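Local coordinates for tail spike protein gp49 (Pseudomonas phage LKA1, PDB 4RU4) that probably acts as a lyase on the O-specific polysaccharide of Pseudomonas, serving as a trimeric, calcium-binding tailspike that degrades host envelope components during virus entry, at residues R518-T523 against A588-L593; G557-V562 against T579-N584; P513-R518 against T535-Y540. All coordinates share one frame; numbering follows the deposited sequence.

Interaction 1 (R518-T523 against A588-L593)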
loop_
_atom_site.group_PDB
_atom_site.type_symbol
_atom_site.label_atom_id
_atom_site.label_comp_id
_atom_site.label_asym_id
_atom_site.label_seq_id
_atom_site.Cartn_x
_atom_site.Cartn_y
_atom_site.Cartn_z
ATOM N N ARG B 518 16.823 27.146 -25.560
ATOM C CA ARG B 518 17.145 28.485 -26.041
ATOM C C ARG B 518 18.330 28.350 -26.992
ATOM O O ARG B 518 19.406 27.910 -26.585
ATOM C CB ARG B 518 17.487 29.428 -24.873
ATOM C CG ARG B 518 16.324 29.628 -23.872
ATOM C CD ARG B 518 16.780 30.139 -22.513
ATOM N NE ARG B 518 17.574 31.367 -22.587
ATOM C CZ ARG B 518 17.087 32.595 -22.442
ATOM N NH1 ARG B 518 15.788 32.780 -22.232
ATOM N NH2 ARG B 518 17.902 33.646 -22.514
ATOM N N VAL B 519 18.116 28.709 -28.258
ATOM C CA VAL B 519 19.160 28.621 -29.279
ATOM C C VAL B 519 19.588 30.007 -29.762
ATOM O O VAL B 519 18.764 30.796 -30.231
ATOM C CB VAL B 519 18.689 27.759 -30.478
ATOM C CG1 VAL B 519 19.734 27.789 -31.616
ATOM C CG2 VAL B 519 18.405 26.329 -30.022
ATOM N N GLN B 520 20.873 30.316 -29.628
ATOM C CA GLN B 520 21.349 31.628 -30.027
ATOM C C GLN B 520 21.511 31.696 -31.544
ATOM O O GLN B 520 22.012 30.748 -32.159
ATOM C CB GLN B 520 22.668 31.971 -29.342
ATOM C CG GLN B 520 23.215 33.306 -29.778
ATOM C CD GLN B 520 24.401 33.715 -28.965
ATOM O OE1 GLN B 520 24.260 34.218 -27.856
ATOM N NE2 GLN B 520 25.581 33.478 -29.495
ATOM N N VAL B 521 21.067 32.797 -32.153
ATOM C CA VAL B 521 21.353 33.068 -33.564
ATOM C C VAL B 521 21.911 34.486 -33.704
ATOM O O VAL B 521 21.538 35.370 -32.965
ATOM C CB VAL B 521 20.118 32.904 -34.493
ATOM C CG1 VAL B 521 19.573 31.467 -34.435
ATOM C CG2 VAL B 521 19.005 33.926 -34.153
ATOM N N THR B 522 22.805 34.680 -34.660
ATOM C CA THR B 522 23.336 36.009 -34.946
ATOM C C THR B 522 22.896 36.421 -36.344
ATOM O O THR B 522 23.093 35.678 -37.327
ATOM C CB THR B 522 24.864 36.015 -34.860
ATOM O OG1 THR B 522 25.256 35.544 -33.561
ATOM C CG2 THR B 522 25.426 37.430 -35.102
ATOM N N THR B 523 22.266 37.587 -36.434
ATOM C CA THR B 523 21.852 38.098 -37.731
ATOM C C THR B 523 23.061 38.436 -38.631
ATOM O O THR B 523 24.180 38.642 -38.156
ATOM C CB THR B 523 20.918 39.312 -37.578
ATOM O OG1 THR B 523 21.550 40.313 -36.768
ATOM C CG2 THR B 523 19.606 38.872 -36.919
ATOM N N ALA B 588 24.560 42.970 -37.228
ATOM C CA ALA B 588 24.834 41.574 -36.880
ATOM C C ALA B 588 24.912 41.434 -35.363
ATOM O O ALA B 588 25.935 41.783 -34.757
ATOM C CB ALA B 588 26.152 41.123 -37.528
ATOM N N VAL B 589 23.835 40.932 -34.748
ATOM C CA VAL B 589 23.738 40.827 -33.284
ATOM C C VAL B 589 23.071 39.533 -32.850
ATOM O O VAL B 589 22.371 38.890 -33.631
ATOM C CB VAL B 589 22.941 42.004 -32.649
ATOM C CG1 VAL B 589 23.675 43.356 -32.881
ATOM C CG2 VAL B 589 21.550 42.069 -33.207
ATOM N N THR B 590 23.262 39.166 -31.590
ATOM C CA THR B 590 22.711 37.920 -31.092
ATOM C C THR B 590 21.228 38.046 -30.753
ATOM O O THR B 590 20.747 39.122 -30.444
ATOM C CB THR B 590 23.450 37.465 -29.841
ATOM O OG1 THR B 590 23.349 38.491 -28.844
ATOM C CG2 THR B 590 24.931 37.234 -30.185
ATOM N N ASN B 591 20.527 36.924 -30.841
ATOM C CA ASN B 591 19.130 36.799 -30.465
ATOM C C ASN B 591 18.985 35.404 -29.884
ATOM O O ASN B 591 19.682 34.482 -30.317
ATOM C CB ASN B 591 18.219 36.891 -31.692
ATOM C CG ASN B 591 18.476 38.131 -32.530
ATOM O OD1 ASN B 591 17.707 39.098 -32.489
ATOM N ND2 ASN B 591 19.566 38.106 -33.303
ATOM N N GLN B 592 18.085 35.226 -28.920
ATOM C CA GLN B 592 17.812 33.892 -28.391
ATOM C C GLN B 592 16.471 33.395 -28.927
ATOM O O GLN B 592 15.427 33.996 -28.633
ATOM C CB GLN B 592 17.771 33.915 -26.850
ATOM C CG GLN B 592 19.069 34.320 -26.178
ATOM C CD GLN B 592 20.198 33.316 -26.414
ATOM O OE1 GLN B 592 19.957 32.170 -26.742
ATOM N NE2 GLN B 592 21.421 33.755 -26.252
ATOM N N LEU B 593 16.497 32.322 -29.716
ATOM C CA LEU B 593 15.275 31.678 -30.172
ATOM C C LEU B 593 14.843 30.627 -29.133
ATOM O O LEU B 593 15.504 29.604 -28.956
ATOM C CB LEU B 593 15.453 31.065 -31.577
ATOM C CG LEU B 593 15.829 32.098 -32.658
ATOM C CD1 LEU B 593 15.720 31.488 -34.076
ATOM C CD2 LEU B 593 14.952 33.348 -32.531
HETATM O O HOH W 1 21.181 29.927 -25.780
#

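Interaction 2 (G557-V562 against T579-N584)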
loop_
_atom_site.group_PDB
_atom_site.type_symbol
_atom_site.label_atom_id
_atom_site.label_comp_id
_atom_site.label_asym_id
_atom_site.label_seq_id
_atom_site.Cartn_x
_atom_site.Cartn_y
_atom_site.Cartn_z
ATOM N N GLY B 557 19.324 46.118 -35.307
ATOM C CA GLY B 557 19.524 47.246 -36.197
ATOM C C GLY B 557 18.192 47.853 -36.621
ATOM O O GLY B 557 17.668 48.772 -35.968
ATOM N N ASN B 558 17.624 47.320 -37.700
ATOM C CA ASN B 558 16.423 47.893 -38.306
ATOM C C ASN B 558 15.121 47.087 -38.161
ATOM O O ASN B 558 14.054 47.577 -38.542
ATOM C CB ASN B 558 16.678 48.112 -39.803
ATOM C CG ASN B 558 16.905 46.805 -40.547
ATOM O OD1 ASN B 558 17.289 45.799 -39.944
ATOM N ND2 ASN B 558 16.695 46.817 -41.868
ATOM N N ARG B 559 15.213 45.845 -37.676
ATOM C CA ARG B 559 14.064 44.921 -37.612
ATOM C C ARG B 559 14.154 44.053 -36.362
ATOM O O ARG B 559 15.257 43.711 -35.908
ATOM C CB ARG B 559 14.015 43.981 -38.832
ATOM C CG ARG B 559 13.761 44.672 -40.202
ATOM C CD ARG B 559 12.314 45.166 -40.299
ATOM N NE ARG B 559 11.975 45.754 -41.601
ATOM C CZ ARG B 559 12.297 46.989 -41.990
ATOM N NH1 ARG B 559 12.984 47.799 -41.192
ATOM N NH2 ARG B 559 11.934 47.412 -43.193
ATOM N N VAL B 560 12.995 43.687 -35.826
ATOM C CA VAL B 560 12.911 42.715 -34.734
ATOM C C VAL B 560 13.106 41.295 -35.270
ATOM O O VAL B 560 13.882 40.513 -34.730
ATOM C CB VAL B 560 11.544 42.761 -34.047
ATOM C CG1 VAL B 560 11.524 41.770 -32.871
ATOM C CG2 VAL B 560 11.267 44.150 -33.553
ATOM N N GLY B 561 12.387 40.984 -36.341
ATOM C CA GLY B 561 12.371 39.652 -36.891
ATOM C C GLY B 561 11.233 38.819 -36.331
ATOM O O GLY B 561 10.852 38.951 -35.162
ATOM N N VAL B 562 10.697 37.951 -37.181
ATOM C CA VAL B 562 9.593 37.075 -36.829
ATOM C C VAL B 562 10.125 35.662 -36.666
ATOM O O VAL B 562 10.658 35.071 -37.608
ATOM C CB VAL B 562 8.491 37.117 -37.943
ATOM C CG1 VAL B 562 7.305 36.226 -37.581
ATOM C CG2 VAL B 562 8.028 38.564 -38.181
ATOM N N THR B 579 12.917 38.823 -41.177
ATOM C CA THR B 579 12.287 40.147 -41.123
ATOM C C THR B 579 10.940 39.982 -41.831
ATOM O O THR B 579 10.842 39.192 -42.793
ATOM C CB THR B 579 13.137 41.240 -41.801
ATOM O OG1 THR B 579 13.221 41.000 -43.219
ATOM C CG2 THR B 579 14.551 41.278 -41.192
ATOM N N ASP B 580 9.889 40.657 -41.361
ATOM C CA ASP B 580 8.569 40.340 -41.937
ATOM C C ASP B 580 8.527 40.695 -43.433
ATOM O O ASP B 580 7.939 39.961 -44.239
ATOM C CB ASP B 580 7.433 41.041 -41.189
ATOM C CG ASP B 580 6.055 40.476 -41.548
ATOM O OD1 ASP B 580 5.904 39.224 -41.700
ATOM O OD2 ASP B 580 5.116 41.289 -41.681
ATOM N N ASP B 581 9.186 41.800 -43.795
ATOM C CA ASP B 581 9.096 42.320 -45.158
ATOM C C ASP B 581 10.249 41.940 -46.097
ATOM O O ASP B 581 10.280 42.372 -47.257
ATOM C CB ASP B 581 8.832 43.848 -45.151
ATOM C CG ASP B 581 10.049 44.660 -44.730
ATOM O OD1 ASP B 581 11.085 44.083 -44.335
ATOM O OD2 ASP B 581 9.955 45.895 -44.766
ATOM N N GLY B 582 11.200 41.158 -45.592
ATOM C CA GLY B 582 12.290 40.644 -46.418
ATOM C C GLY B 582 13.429 41.618 -46.634
ATOM O O GLY B 582 14.360 41.371 -47.419
ATOM N N THR B 583 13.354 42.758 -45.952
ATOM C CA THR B 583 14.483 43.676 -45.881
ATOM C C THR B 583 15.634 43.020 -45.106
ATOM O O THR B 583 15.400 42.366 -44.093
ATOM C CB THR B 583 14.064 44.992 -45.184
ATOM O OG1 THR B 583 12.997 45.611 -45.923
ATOM C CG2 THR B 583 15.240 45.956 -45.101
ATOM N N ASN B 584 16.871 43.172 -45.574
ATOM C CA ASN B 584 17.996 42.677 -44.790
ATOM C C ASN B 584 18.076 43.306 -43.410
ATOM O O ASN B 584 17.817 44.488 -43.264
ATOM C CB ASN B 584 19.314 42.950 -45.512
ATOM C CG ASN B 584 19.483 42.112 -46.768
ATOM O OD1 ASN B 584 18.833 41.083 -46.939
ATOM N ND2 ASN B 584 20.361 42.556 -47.654
HETATM O O HOH W 2 9.431 43.913 -41.676
#

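Interaction 3 (P513-R518 against T535-Y540)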
loop_
_atom_site.group_PDB
_atom_site.type_symbol
_atom_site.label_atom_id
_atom_site.label_comp_id
_atom_site.label_asym_id
_atom_site.label_seq_id
_atom_site.Cartn_x
_atom_site.Cartn_y
_atom_site.Cartn_z
ATOM N N PRO B 513 5.342 14.388 -24.146
ATOM C CA PRO B 513 6.074 15.314 -23.265
ATOM C C PRO B 513 6.614 16.523 -24.019
ATOM O O PRO B 513 6.831 16.445 -25.234
ATOM C CB PRO B 513 7.258 14.470 -22.758
ATOM C CG PRO B 513 6.857 13.020 -22.987
ATOM C CD PRO B 513 5.950 13.040 -24.185
ATOM N N VAL B 514 6.863 17.602 -23.284
ATOM C CA VAL B 514 7.404 18.843 -23.833
ATOM C C VAL B 514 8.934 18.802 -23.865
ATOM O O VAL B 514 9.573 18.368 -22.907
ATOM C CB VAL B 514 6.946 20.064 -22.980
ATOM C CG1 VAL B 514 7.436 21.384 -23.580
ATOM C CG2 VAL B 514 5.425 20.052 -22.854
ATOM N N LEU B 515 9.510 19.265 -24.968
ATOM C CA LEU B 515 10.947 19.450 -25.065
ATOM C C LEU B 515 11.133 20.889 -25.508
ATOM O O LEU B 515 10.251 21.442 -26.150
ATOM C CB LEU B 515 11.546 18.511 -26.109
ATOM C CG LEU B 515 11.522 17.040 -25.691
ATOM C CD1 LEU B 515 11.947 16.137 -26.857
ATOM C CD2 LEU B 515 12.434 16.851 -24.469
ATOM N N GLY B 516 12.269 21.492 -25.175
ATOM C CA GLY B 516 12.489 22.890 -25.524
ATOM C C GLY B 516 13.852 23.406 -25.121
ATOM O O GLY B 516 14.612 22.705 -24.464
ATOM N N GLY B 517 14.179 24.628 -25.529
ATOM C CA GLY B 517 15.486 25.177 -25.204
ATOM C C GLY B 517 15.639 26.574 -25.762
ATOM O O GLY B 517 14.692 27.132 -26.362
ATOM N N ARG B 518 16.823 27.146 -25.560
ATOM C CA ARG B 518 17.145 28.485 -26.041
ATOM C C ARG B 518 18.330 28.350 -26.992
ATOM O O ARG B 518 19.406 27.910 -26.585
ATOM C CB ARG B 518 17.487 29.428 -24.873
ATOM C CG ARG B 518 16.324 29.628 -23.872
ATOM C CD ARG B 518 16.780 30.139 -22.513
ATOM N NE ARG B 518 17.574 31.367 -22.587
ATOM C CZ ARG B 518 17.087 32.595 -22.442
ATOM N NH1 ARG B 518 15.788 32.780 -22.232
ATOM N NH2 ARG B 518 17.902 33.646 -22.514
ATOM N N THR B 535 17.417 19.146 -33.282
ATOM C CA THR B 535 16.982 17.755 -33.340
ATOM C C THR B 535 16.431 17.432 -31.954
ATOM O O THR B 535 17.144 17.575 -30.974
ATOM C CB THR B 535 18.167 16.806 -33.648
ATOM O OG1 THR B 535 18.758 17.149 -34.903
ATOM C CG2 THR B 535 17.713 15.348 -33.684
ATOM N N PHE B 536 15.174 17.004 -31.870
ATOM C CA PHE B 536 14.544 16.769 -30.571
ATOM C C PHE B 536 15.222 15.618 -29.825
ATOM O O PHE B 536 15.614 14.604 -30.435
ATOM C CB PHE B 536 13.069 16.413 -30.736
ATOM C CG PHE B 536 12.257 17.434 -31.513
ATOM C CD1 PHE B 536 12.489 18.801 -31.379
ATOM C CD2 PHE B 536 11.258 17.009 -32.387
ATOM C CE1 PHE B 536 11.716 19.728 -32.094
ATOM C CE2 PHE B 536 10.502 17.922 -33.104
ATOM C CZ PHE B 536 10.731 19.286 -32.962
ATOM N N ARG B 537 15.309 15.761 -28.502
ATOM C CA ARG B 537 15.853 14.711 -27.656
ATOM C C ARG B 537 15.077 13.411 -27.836
ATOM O O ARG B 537 15.666 12.338 -27.791
ATOM C CB ARG B 537 15.800 15.131 -26.196
ATOM C CG ARG B 537 16.443 14.117 -25.218
ATOM C CD ARG B 537 16.200 14.568 -23.741
ATOM N NE ARG B 537 16.691 13.554 -22.797
ATOM C CZ ARG B 537 17.957 13.477 -22.405
ATOM N NH1 ARG B 537 18.849 14.362 -22.850
ATOM N NH2 ARG B 537 18.330 12.525 -21.567
ATOM N N TYR B 538 13.751 13.519 -27.997
ATOM C CA TYR B 538 12.893 12.368 -28.275
ATOM C C TYR B 538 12.203 12.538 -29.632
ATOM O O TYR B 538 11.853 13.645 -30.025
ATOM C CB TYR B 538 11.808 12.209 -27.189
ATOM C CG TYR B 538 12.366 12.316 -25.783
ATOM C CD1 TYR B 538 13.563 11.686 -25.445
ATOM C CD2 TYR B 538 11.722 13.063 -24.810
ATOM C CE1 TYR B 538 14.103 11.805 -24.164
ATOM C CE2 TYR B 538 12.255 13.185 -23.507
ATOM C CZ TYR B 538 13.443 12.556 -23.208
ATOM O OH TYR B 538 13.983 12.666 -21.951
ATOM N N ILE B 539 11.965 11.429 -30.320
ATOM C CA ILE B 539 11.212 11.470 -31.558
ATOM C C ILE B 539 9.708 11.315 -31.265
ATOM O O ILE B 539 9.289 10.358 -30.612
ATOM C CB ILE B 539 11.680 10.347 -32.508
ATOM C CG1 ILE B 539 13.167 10.527 -32.842
ATOM C CG2 ILE B 539 10.817 10.325 -33.771
ATOM C CD1 ILE B 539 13.835 9.270 -33.316
ATOM N N TYR B 540 8.904 12.255 -31.760
ATOM C CA TYR B 540 7.452 12.240 -31.570
ATOM C C TYR B 540 6.750 11.316 -32.582
ATOM O O TYR B 540 7.327 10.978 -33.617
ATOM C CB TYR B 540 6.889 13.674 -31.681
ATOM C CG TYR B 540 7.308 14.581 -30.546
ATOM C CD1 TYR B 540 6.582 14.606 -29.349
ATOM C CD2 TYR B 540 8.436 15.412 -30.666
ATOM C CE1 TYR B 540 6.963 15.421 -28.296
ATOM C CE2 TYR B 540 8.844 16.236 -29.610
ATOM C CZ TYR B 540 8.081 16.250 -28.426
ATOM O OH TYR B 540 8.459 17.065 -27.375
#

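Interaction 1 (R518-T523 against A588-L593)
The amides of Q520 and Q592 meet on one face of the sheet with their planes 50° apart, and Q520 OE1 lies 3.3 Å from Q592 NE2. The R518 guanidinium is within 16° of the Q592 amide plane, but what it meets is the chain: Q592 CG lies 3.9 Å from R518 NH2. A bend at chi2 (-65°) turns Q592 CD back toward Q520. One water donates to Q592 OE1 and R518 O. T590 CG2 packs 3.8 Å from Q520 CD. N591 lies on the other face, with V521 and L593. Its ND2 makes a weak bond of 3.4 Å to V521 O, which also accepts N591 N, while OD1 is taken by K550. There V521 CG1 meets L593 CD1 at 3.9 Å, backed by strands 529-535 and 572-578.

The pairing is antiparallel within the Ig-like domain. V519/L593 and V521/N591 are its hydrogen-bonded pairs. Past them T523 N bonds V589 O, and V589 N uses T523 OG1, which also bonds S587 O. The R518 guanidinium pairs with D552 and reaches T568 and P544 of the second subunit. The Q520, T522, T590 and Q592 face is polar; the other is mostly apolar but includes the buried N591 amide, bonded at both ends.

Interaction 2 (G557-V562 against T579-N584)
R559 and D581 form a salt bridge across two loops at the tip of the domain. R559 NH2 meets D581 OD2 on its syn side at 2.9 Å. R559 NE adds a weak bond to D581 OD1, and the guanidinium and carboxylate planes stand 49° apart. R559 NH1 bonds back to N558 O, which lies in the guanidinium plane, although the donor is above the carbonyl plane. Together these bonds fix the rotation of the guanidinium. T583 CG2 lies over one of its faces, 4.1 Å above the plane and offset toward the rim.

The tight part is the aliphatic stem of R559 against T579. T579 CG2 presses on R559 CB and CG, with 3.6 Å to CG. A bend at chi2 (-71°) turns R559 CD away from an extended course. Farther along the loops, V562 CG2 packs 3.9 Å from D580 CB. D580 is buried at a subunit contact: OD1 takes G561 N of the third subunit, and OD2 takes D580 N of that same subunit.

The loop 579-584 carries an Asx turn. D581 OD1 accepts T583 N, and T583 OG1 reaches the same oxygen from the same face of the carboxylate, 2.9 Å away. T579 OG1 donates to T583 O at 2.7 Å. These internal bonds hold the carboxylate that R559 meets. The loop follows strand 572-578 in the Ig-like domain, and 557-562 leads into strand 562-568.

The looser side is polar and partly exposed. A water accepts from D581 N and, weakly, from R559 NE. At the far end N558 ND2 donates to N584 O at 2.9 Å, with the acceptor near the amide plane. N558 OD1 takes S586 N, in the same loop.

Interaction 3 (P513-R518 against T535-Y540)
L515 points toward Y538 and Y540 where the Ig-like domain joins the parallel sheet that ends in strand 497-501. The stretch 535-540 follows strand 529-535 and wraps round this leucine. P513 and L515 belong to strand 510-522, which pairs with strand 590-600.

L515 crosses Y538 at about a right angle. Its CD1 lies 3.7 Å from Y538 CD2, and L515 CD2 lies 3.8 Å from Y538 CE2. The approach to the ring is oblique. CD1 is anti to CA (chi2 172°) and reaches the backbone of the turn, 3.4 Å from Y538 N. It also touches F536 CB and R537 CB at 4.0 Å each.

L515 and Y540 slide past each other in opposite directions. The tyrosine hydroxyl lies beside the leucine's branch point, 3.5 Å from L515 CG. L498 of strand 497-501 touches P513, Y538 and Y540, so the same residue borders both segments.

R537 is extended from CG to NE. Its CB lies over one face of the Y538 ring, toward the rim. Further out, R537 NE bonds Y538 OH, which lies near the guanidinium plane. R537 NH2 goes on to L492 O, and Y538 OH also pairs with the terminal carboxylate of V602 of the second subunit.

The polar link across the segments is at the Y540 edge: Y540 OH donates to P513 O at 2.8 Å, with the donor tilted 20° from the carbonyl plane.

Overall arrangement
All three contacts lie in the C-terminal Ig-like domain. Interactions 1 and 3 share R518 and strand 510-522: interaction 1 ties its far end to strand 590-600, and interaction 3 packs its beginning on a loop near the parallel sheet. Interaction 2 sits at the tip, nested inside the loop that interaction 1 closes. The chemistry follows the place. Interaction 1 is backbone pairing with an exposed polar face at Q520 and T522. Interaction 2 is loop-to-loop, mixing buried T579, D580 and V562 with a partly exposed salt bridge. Interaction 3 is mainly apolar and aromatic, centred on buried L515, Y538 and Y540. All three come within reach of the second subunit.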